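Local coordinates for Slr0280 protein (Synechocystis sp., PDB 5H3K) that is of unknown function but carries a phosphodiester glycosidase domain of the NAGPA family and may therefore act on sugars held in phosphodiester linkage, at residues A[286-290]-A[291-295]; A[487-490]-A[491-494]; A[559-562]-A[563-566]. All coordinates share one frame; numbering follows the deposited sequence.

Contact 1: A[286-290]-A[291-295]; sequences VNISG and GQFPV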
ATOM      1  N   VAL A 286       5.460  13.454  14.136  1.00  9.80           N
ATOM      2  CA  VAL A 286       5.831  14.701  13.480  1.00 11.34           C
ATOM      3  C   VAL A 286       5.002  15.850  14.050  1.00 14.38           C
ATOM      4  O   VAL A 286       3.766  15.799  14.058  1.00 10.59           O
ATOM      5  CB  VAL A 286       5.669  14.616  11.952  1.00 10.57           C
ATOM      6  CG1 VAL A 286       6.030  15.947  11.309  1.00 12.78           C
ATOM      7  CG2 VAL A 286       6.540  13.494  11.380  1.00  9.93           C
ATOM      8  N   ASN A 287       5.688  16.878  14.546  1.00 12.02           N
ATOM      9  CA  ASN A 287       5.018  18.030  15.134  1.00 14.26           C
ATOM     10  C   ASN A 287       4.911  19.178  14.156  1.00 12.66           C
ATOM     11  O   ASN A 287       5.917  19.609  13.591  1.00 13.90           O
ATOM     12  CB  ASN A 287       5.775  18.505  16.377  1.00 19.39           C
ATOM     13  CG  ASN A 287       5.866  17.439  17.443  1.00 24.16           C
ATOM     14  OD1 ASN A 287       4.854  16.888  17.870  1.00 23.58           O
ATOM     15  ND2 ASN A 287       7.089  17.130  17.874  1.00 31.67           N
ATOM     16  N   ILE A 288       3.689  19.647  13.936  1.00 11.65           N
ATOM     17  CA  ILE A 288       3.473  20.887  13.205  1.00 12.73           C
ATOM     18  C   ILE A 288       2.618  21.795  14.072  1.00 13.58           C
ATOM     19  O   ILE A 288       2.285  21.445  15.202  1.00 16.34           O
ATOM     20  CB  ILE A 288       2.786  20.653  11.840  1.00 10.05           C
ATOM     21  CG1 ILE A 288       1.490  19.868  12.026  1.00 11.84           C
ATOM     22  CG2 ILE A 288       3.721  19.914  10.893  1.00 13.13           C
ATOM     23  CD1 ILE A 288       0.683  19.743  10.750  1.00 12.69           C
ATOM     24  N   SER A 289       2.260  22.960  13.546  1.00 16.29           N
ATOM     25  CA  SER A 289       1.416  23.888  14.284  1.00 16.62           C
ATOM     26  C   SER A 289       0.097  23.228  14.700  1.00 17.55           C
ATOM     27  O   SER A 289      -0.343  23.367  15.845  1.00 20.82           O
ATOM     28  CB  SER A 289       1.149  25.136  13.436  1.00 21.70           C
ATOM     29  OG  SER A 289       0.344  26.051  14.150  1.00 29.28           O
ATOM     30  N   GLY A 290      -0.508  22.483  13.778  1.00 14.55           N
ATOM     31  CA  GLY A 290      -1.799  21.843  14.018  1.00 18.67           C
ATOM     32  C   GLY A 290      -1.859  20.683  15.012  1.00 16.04           C
ATOM     33  O   GLY A 290      -2.955  20.268  15.419  1.00 11.48           O
ATOM     34  N   GLY A 291      -0.703  20.154  15.404  1.00 13.56           N
ATOM     35  CA  GLY A 291      -0.657  19.044  16.339  1.00 12.08           C
ATOM     36  C   GLY A 291       0.457  18.048  16.079  1.00 13.31           C
ATOM     37  O   GLY A 291       1.332  18.278  15.246  1.00 13.88           O
ATOM     38  N   GLN A 292       0.417  16.932  16.804  1.00 10.63           N
ATOM     39  CA  GLN A 292       1.454  15.902  16.727  1.00 10.52           C
ATOM     40  C   GLN A 292       0.889  14.689  15.989  1.00  9.13           C
ATOM     41  O   GLN A 292      -0.127  14.125  16.405  1.00  8.49           O
ATOM     42  CB  GLN A 292       1.899  15.494  18.135  1.00 13.44           C
ATOM     43  CG  GLN A 292       2.937  14.374  18.160  1.00 16.72           C
ATOM     44  CD  GLN A 292       3.545  14.140  19.534  1.00 23.90           C
ATOM     45  OE1 GLN A 292       2.981  13.426  20.367  1.00 27.30           O
ATOM     46  NE2 GLN A 292       4.712  14.734  19.772  1.00 22.63           N
ATOM     47  N   PHE A 293       1.529  14.309  14.881  1.00  9.01           N
ATOM     48  CA  PHE A 293       1.012  13.243  14.019  1.00  8.35           C
ATOM     49  C   PHE A 293       1.922  12.033  14.027  1.00  8.39           C
ATOM     50  O   PHE A 293       3.089  12.136  13.636  1.00  8.03           O
ATOM     51  CB  PHE A 293       0.910  13.726  12.565  1.00  7.29           C
ATOM     52  CG  PHE A 293      -0.152  14.770  12.329  1.00  8.52           C
ATOM     53  CD1 PHE A 293       0.071  16.104  12.656  1.00 10.22           C
ATOM     54  CD2 PHE A 293      -1.363  14.419  11.737  1.00  7.31           C
ATOM     55  CE1 PHE A 293      -0.910  17.075  12.419  1.00  9.92           C
ATOM     56  CE2 PHE A 293      -2.350  15.374  11.495  1.00  8.56           C
ATOM     57  CZ  PHE A 293      -2.129  16.710  11.839  1.00  8.92           C
ATOM     58  N   PRO A 294       1.398  10.870  14.445  1.00  7.83           N
ATOM     59  CA  PRO A 294       2.180   9.644  14.233  1.00  9.23           C
ATOM     60  C   PRO A 294       2.264   9.375  12.730  1.00  9.71           C
ATOM     61  O   PRO A 294       1.227   9.400  12.053  1.00  9.68           O
ATOM     62  CB  PRO A 294       1.348   8.555  14.930  1.00 11.22           C
ATOM     63  CG  PRO A 294       0.418   9.308  15.865  1.00 12.91           C
ATOM     64  CD  PRO A 294       0.134  10.615  15.154  1.00 10.56           C
ATOM     65  N   VAL A 295       3.474   9.159  12.210  1.00  9.04           N
ATOM     66  CA  VAL A 295       3.675   8.925  10.781  1.00  7.12           C
ATOM     67  C   VAL A 295       4.535   7.689  10.518  1.00  8.39           C
ATOM     68  O   VAL A 295       5.572   7.480  11.163  1.00  8.54           O
ATOM     69  CB  VAL A 295       4.320  10.161  10.092  1.00  7.92           C
ATOM     70  CG1 VAL A 295       4.671   9.863   8.647  1.00  9.94           C
ATOM     71  CG2 VAL A 295       3.385  11.368  10.153  1.00  9.06           C
TER

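Contact 2: A[487-490]-A[491-494]; sequences STPE and AFNA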
ATOM      1  N   SER A 487       3.581  13.692 -23.672  1.00  8.31           N
ATOM      2  CA  SER A 487       3.255  14.178 -22.329  1.00  8.14           C
ATOM      3  C   SER A 487       3.728  15.613 -22.132  1.00  9.38           C
ATOM      4  O   SER A 487       4.680  16.054 -22.769  1.00  8.48           O
ATOM      5  CB  SER A 487       3.881  13.289 -21.254  1.00  6.94           C
ATOM      6  OG  SER A 487       3.553  11.938 -21.489  1.00  9.60           O
ATOM      7  N   THR A 488       3.041  16.332 -21.250  1.00  8.13           N
ATOM      8  CA  THR A 488       3.428  17.676 -20.828  1.00  8.91           C
ATOM      9  C   THR A 488       3.368  17.660 -19.307  1.00 10.62           C
ATOM     10  O   THR A 488       2.410  17.143 -18.737  1.00  8.40           O
ATOM     11  CB  THR A 488       2.465  18.744 -21.391  1.00 12.64           C
ATOM     12  OG1 THR A 488       2.498  18.710 -22.825  1.00 13.55           O
ATOM     13  CG2 THR A 488       2.860  20.144 -20.925  1.00 15.55           C
ATOM     14  N   PRO A 489       4.402  18.189 -18.630  1.00 10.41           N
ATOM     15  CA  PRO A 489       5.644  18.799 -19.137  1.00 10.39           C
ATOM     16  C   PRO A 489       6.490  17.835 -19.966  1.00 10.42           C
ATOM     17  O   PRO A 489       6.444  16.626 -19.737  1.00  7.91           O
ATOM     18  CB  PRO A 489       6.424  19.158 -17.854  1.00 12.43           C
ATOM     19  CG  PRO A 489       5.454  19.082 -16.734  1.00 10.27           C
ATOM     20  CD  PRO A 489       4.341  18.165 -17.154  1.00 11.17           C
ATOM     21  N   GLU A 490       7.264  18.378 -20.898  1.00  8.32           N
ATOM     22  CA  GLU A 490       8.122  17.571 -21.772  1.00 10.41           C
ATOM     23  C   GLU A 490       9.002  16.544 -21.058  1.00  8.23           C
ATOM     24  O   GLU A 490       9.241  15.452 -21.587  1.00  9.89           O
ATOM     25  CB  GLU A 490       8.970  18.495 -22.648  1.00 12.15           C
ATOM     26  CG  GLU A 490       9.694  17.808 -23.817  1.00 15.28           C
ATOM     27  CD  GLU A 490       8.753  17.178 -24.843  1.00 15.82           C
ATOM     28  OE1 GLU A 490       7.555  17.547 -24.898  1.00 14.17           O
ATOM     29  OE2 GLU A 490       9.225  16.302 -25.608  1.00 16.43           O
ATOM     30  N   ALA A 491       9.479  16.869 -19.857  1.00  8.85           N
ATOM     31  CA  ALA A 491      10.373  15.958 -19.138  1.00  9.83           C
ATOM     32  C   ALA A 491       9.757  14.591 -18.859  1.00  8.04           C
ATOM     33  O   ALA A 491      10.485  13.609 -18.697  1.00  7.37           O
ATOM     34  CB  ALA A 491      10.871  16.583 -17.833  1.00 11.05           C
ATOM     35  N   PHE A 492       8.432  14.518 -18.798  1.00  8.13           N
ATOM     36  CA  PHE A 492       7.765  13.251 -18.507  1.00  7.50           C
ATOM     37  C   PHE A 492       7.993  12.230 -19.612  1.00  9.25           C
ATOM     38  O   PHE A 492       7.954  11.023 -19.365  1.00  6.50           O
ATOM     39  CB  PHE A 492       6.268  13.451 -18.260  1.00  6.42           C
ATOM     40  CG  PHE A 492       5.932  13.762 -16.825  1.00  7.48           C
ATOM     41  CD1 PHE A 492       5.720  12.736 -15.914  1.00  9.62           C
ATOM     42  CD2 PHE A 492       5.823  15.076 -16.392  1.00 12.54           C
ATOM     43  CE1 PHE A 492       5.403  13.015 -14.578  1.00  6.97           C
ATOM     44  CE2 PHE A 492       5.506  15.371 -15.065  1.00 12.16           C
ATOM     45  CZ  PHE A 492       5.302  14.339 -14.157  1.00  7.67           C
ATOM     46  N   ASN A 493       8.245  12.700 -20.831  1.00  7.98           N
ATOM     47  CA  ASN A 493       8.465  11.777 -21.946  1.00  8.79           C
ATOM     48  C   ASN A 493       9.709  10.894 -21.802  1.00  8.26           C
ATOM     49  O   ASN A 493       9.848   9.865 -22.478  1.00  9.21           O
ATOM     50  CB  ASN A 493       8.489  12.542 -23.263  1.00  7.57           C
ATOM     51  CG  ASN A 493       7.177  13.213 -23.546  1.00  6.85           C
ATOM     52  OD1 ASN A 493       6.179  12.547 -23.842  1.00  6.97           O
ATOM     53  ND2 ASN A 493       7.150  14.536 -23.426  1.00  9.41           N
ATOM     54  N   ALA A 494      10.608  11.287 -20.911  1.00  5.95           N
ATOM     55  CA  ALA A 494      11.822  10.512 -20.680  1.00  6.55           C
ATOM     56  C   ALA A 494      11.591   9.298 -19.793  1.00  8.67           C
ATOM     57  O   ALA A 494      12.431   8.393 -19.754  1.00  9.86           O
ATOM     58  CB  ALA A 494      12.906  11.404 -20.077  1.00  8.62           C
TER

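Contact 3: A[559-562]-A[563-566]; sequences GEFA and QILQ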
ATOM      1  N   GLY A 559      -3.047  21.049   3.594  1.00  8.10           N
ATOM      2  CA  GLY A 559      -1.993  21.965   3.994  1.00  9.16           C
ATOM      3  C   GLY A 559      -1.131  21.426   5.122  1.00  7.73           C
ATOM      4  O   GLY A 559       0.103  21.574   5.114  1.00  8.32           O
ATOM      5  N   GLU A 560      -1.786  20.819   6.109  1.00  7.58           N
ATOM      6  CA  GLU A 560      -1.084  20.168   7.211  1.00  8.69           C
ATOM      7  C   GLU A 560      -0.205  19.026   6.724  1.00  7.11           C
ATOM      8  O   GLU A 560       0.927  18.873   7.185  1.00  6.66           O
ATOM      9  CB  GLU A 560      -2.075  19.683   8.272  1.00  8.43           C
ATOM     10  CG  GLU A 560      -2.677  20.843   9.073  1.00  9.25           C
ATOM     11  CD  GLU A 560      -3.868  20.441   9.934  1.00 14.74           C
ATOM     12  OE1 GLU A 560      -4.535  19.427   9.607  1.00 10.82           O
ATOM     13  OE2 GLU A 560      -4.151  21.161  10.931  1.00 13.24           O
ATOM     14  N   PHE A 561      -0.724  18.227   5.793  1.00  6.02           N
ATOM     15  CA  PHE A 561       0.046  17.113   5.259  1.00  4.46           C
ATOM     16  C   PHE A 561       1.289  17.629   4.524  1.00  5.99           C
ATOM     17  O   PHE A 561       2.364  17.059   4.662  1.00  5.78           O
ATOM     18  CB  PHE A 561      -0.827  16.232   4.348  1.00  3.75           C
ATOM     19  CG  PHE A 561      -0.194  14.904   3.988  1.00  5.12           C
ATOM     20  CD1 PHE A 561       0.461  14.142   4.951  1.00  5.01           C
ATOM     21  CD2 PHE A 561      -0.278  14.415   2.687  1.00  4.07           C
ATOM     22  CE1 PHE A 561       1.052  12.908   4.625  1.00  6.43           C
ATOM     23  CE2 PHE A 561       0.289  13.187   2.351  1.00  3.00           C
ATOM     24  CZ  PHE A 561       0.962  12.431   3.315  1.00  4.27           C
ATOM     25  N   ALA A 562       1.146  18.721   3.770  1.00  5.13           N
ATOM     26  CA  ALA A 562       2.301  19.361   3.128  1.00  6.42           C
ATOM     27  C   ALA A 562       3.352  19.789   4.154  1.00  8.08           C
ATOM     28  O   ALA A 562       4.555  19.618   3.938  1.00  7.93           O
ATOM     29  CB  ALA A 562       1.860  20.540   2.289  1.00  6.62           C
ATOM     30  N   GLN A 563       2.899  20.331   5.278  1.00  8.34           N
ATOM     31  CA  GLN A 563       3.814  20.710   6.345  1.00  9.55           C
ATOM     32  C   GLN A 563       4.482  19.489   6.955  1.00  8.44           C
ATOM     33  O   GLN A 563       5.679  19.513   7.258  1.00  8.87           O
ATOM     34  CB  GLN A 563       3.077  21.536   7.405  1.00 10.16           C
ATOM     35  CG  GLN A 563       2.544  22.867   6.871  1.00 13.13           C
ATOM     36  CD  GLN A 563       1.769  23.665   7.909  1.00 25.23           C
ATOM     37  OE1 GLN A 563       1.282  23.118   8.901  1.00 24.55           O
ATOM     38  NE2 GLN A 563       1.649  24.969   7.682  1.00 28.30           N
ATOM     39  N   ILE A 564       3.715  18.415   7.135  1.00  6.60           N
ATOM     40  CA  ILE A 564       4.285  17.164   7.633  1.00  6.91           C
ATOM     41  C   ILE A 564       5.416  16.673   6.726  1.00  8.41           C
ATOM     42  O   ILE A 564       6.492  16.303   7.206  1.00  8.18           O
ATOM     43  CB  ILE A 564       3.191  16.063   7.787  1.00  7.30           C
ATOM     44  CG1 ILE A 564       2.305  16.367   9.009  1.00  8.04           C
ATOM     45  CG2 ILE A 564       3.828  14.681   7.913  1.00  7.69           C
ATOM     46  CD1 ILE A 564       0.991  15.579   9.060  1.00  7.85           C
ATOM     47  N   LEU A 565       5.178  16.692   5.420  1.00  7.79           N
ATOM     48  CA  LEU A 565       6.150  16.199   4.444  1.00  9.22           C
ATOM     49  C   LEU A 565       7.384  17.095   4.389  1.00 10.36           C
ATOM     50  O   LEU A 565       8.500  16.608   4.250  1.00 10.18           O
ATOM     51  CB  LEU A 565       5.509  16.096   3.050  1.00  5.80           C
ATOM     52  CG  LEU A 565       4.417  15.016   2.952  1.00  6.51           C
ATOM     53  CD1 LEU A 565       3.542  15.251   1.737  1.00  6.80           C
ATOM     54  CD2 LEU A 565       5.011  13.612   2.940  1.00  7.28           C
ATOM     55  N   GLN A 566       7.178  18.403   4.500  1.00  9.96           N
ATOM     56  CA  GLN A 566       8.303  19.330   4.591  1.00 10.39           C
ATOM     57  C   GLN A 566       9.165  19.006   5.814  1.00 12.90           C
ATOM     58  O   GLN A 566      10.392  18.970   5.722  1.00 12.56           O
ATOM     59  CB  GLN A 566       7.790  20.770   4.643  1.00 14.71           C
ATOM     60  CG  GLN A 566       8.875  21.820   4.675  1.00 25.28           C
ATOM     61  CD  GLN A 566       8.305  23.225   4.639  1.00 24.57           C
ATOM     62  OE1 GLN A 566       7.375  23.553   5.383  1.00 34.11           O
ATOM     63  NE2 GLN A 566       8.847  24.057   3.760  1.00 33.58           N
TER

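Contact 1: A[286-290]-A[291-295]
Gln-292 reaches back to Asn-287 because its CG stands anti to the backbone N (chi1 177°) and the chain runs on extended, whereas in Asn-287 CG is turned in beside the backbone N (chi1 -60°). The two side chains therefore lie alongside each other, pointing the same way, on one face of a beta hairpin. NE2 of Gln-292 donates to OD1 of Asn-287 at 2.9 Å, in the carbonyl plane and on a lone pair, with the amide planes 32° apart. With an alanine at Gln-292, OD1 of Asn-287 would probably lose this amide donor and the asparagine side chain would be freer to turn.

On one side of this non-hydrogen-bonded pair, N of Val-286 bonds to O of Phe-293 at 2.8 Å and the reverse bond matches it. On the other, N of Ile-288 meets O of Gly-291 at 3.0 Å, and N of Gly-291 returns to O of Ile-288 at 3.3 Å, the longer bond that closes the type I turn through Ser-289 and Gly-290. The backbone of Gly-291 is so turned that any side chain there would run into O of Gly-290. On the opposite face CD1 of Ile-288 crosses to CE1 of Phe-293 at 3.5 Å, and CG2 of Val-286 meets CG2 of Val-295 at 4.0 Å.

Helix 558-567 covers that apolar face, Ile-288 resting on Glu-560 and Gln-563 and Phe-293 on Ile-564. Strand 542-547 packs against Val-295, and Arg-550 bonds to O of Gly-290, tying the tip of the hairpin to the loop after that strand.

Contact 2: A[487-490]-A[491-494]
Phe-492 N bonds to Pro-489 O at 3.0 Å, and Asn-493 N to Glu-490 O, so the chain coils into a short 3-10 segment directly after the cis peptide that precedes Pro-489. The side chain of Asn-493 then turns back on the strand it has just left. With CG beside the backbone N (chi1 -63°), its amide faces the backbone of Ser-487 and grips it twice. OD1 of Asn-493 takes the N-H of Ser-487 at 2.8 Å, nearly straight (170°), in the carbonyl plane and on a lone pair, and ND2 of Asn-493 donates to O of Ser-487 at 3.0 Å. The same ND2 gives a second bond, 2.9 Å to O of Glu-490. That oxygen thus accepts from both the side chain and the backbone N of Asn-493, which come at it from the same face of its plane. Together these bonds hold the amide firmly against rotation.

The carboxylate of Glu-490 lies across this amide with the planes 41° apart, but its salt bridge is to Arg-486. On another side of the turn Pro-489 and Phe-492 lie alongside each other, CD of the proline 3.5 Å from CD2 of the ring, while O of Pro-489 sits at the ring edge, in its plane.

The phenyl ring reaches Leu-384 of strand 379-392 and Ala-370 and Ala-372 of strand 369-373. Ser-487 touches Leu-384 and Leu-386, so the turn folds back over the sheet in which strand 481-488 pairs with 379-392.

Contact 3: A[559-562]-A[563-566]
Leu-565 sets its CD1 over one face of the Phe-561 ring, 4.0 Å from the centroid and 15° off the normal, a CH-pi contact one helical turn apart. The methyl is displaced a little toward the rim, nearest CE2 of Phe-561 at 3.9 Å. CB of Ile-564 approaches the same ring obliquely, 4.4 Å from CD1 of Phe-561. The ring is in place for this because its CG lies anti to the backbone N (chi1 -168°), while CG of Leu-565 is folded beside its own N.

Behind the side chains run the i to i+4 bonds of an alpha helix: N of Leu-565 meets O of Phe-561 at 2.9 Å and N of Ile-564 meets O of Glu-560 at 2.8 Å. Gln-563 lays its CG 3.3 Å from O of Gly-559, on a different side of the helix from the ring.

Phe-561 and Leu-565 continue inward onto Leu-505, Ala-533 and Val-545, so one side of the helix is apolar and faces the sheet. Glu-560 makes a salt bridge with Arg-550 and also takes the backbone N-H of Ser-557. The chemistry is that of an amphipathic helix: apolar packing holds the buried side, and a charge pair probably steadies its first turn.

Overall arrangement
Contacts 1 and 3 form one packed unit, their centres about 9 Å apart, with the helix lying across the apolar face of the hairpin. CD1 of Ile-564 comes 3.6 Å from CG of Phe-293, and CD1 of Ile-288 lies 3.7 Å from O of Glu-560. Arg-550 serves both, bonding O of Gly-290 and pairing with Glu-560. Both meet strand 542-547, the hairpin by pairing, the helix by packing. Contact 2 belongs to a different sheet: its centre is about 35 Å from that of contact 1 and 27 Å from that of contact 3, and its nearest atoms remain about 16 Å from contact 3. Like contact 3, it lies in the phosphodiester glycosidase domain.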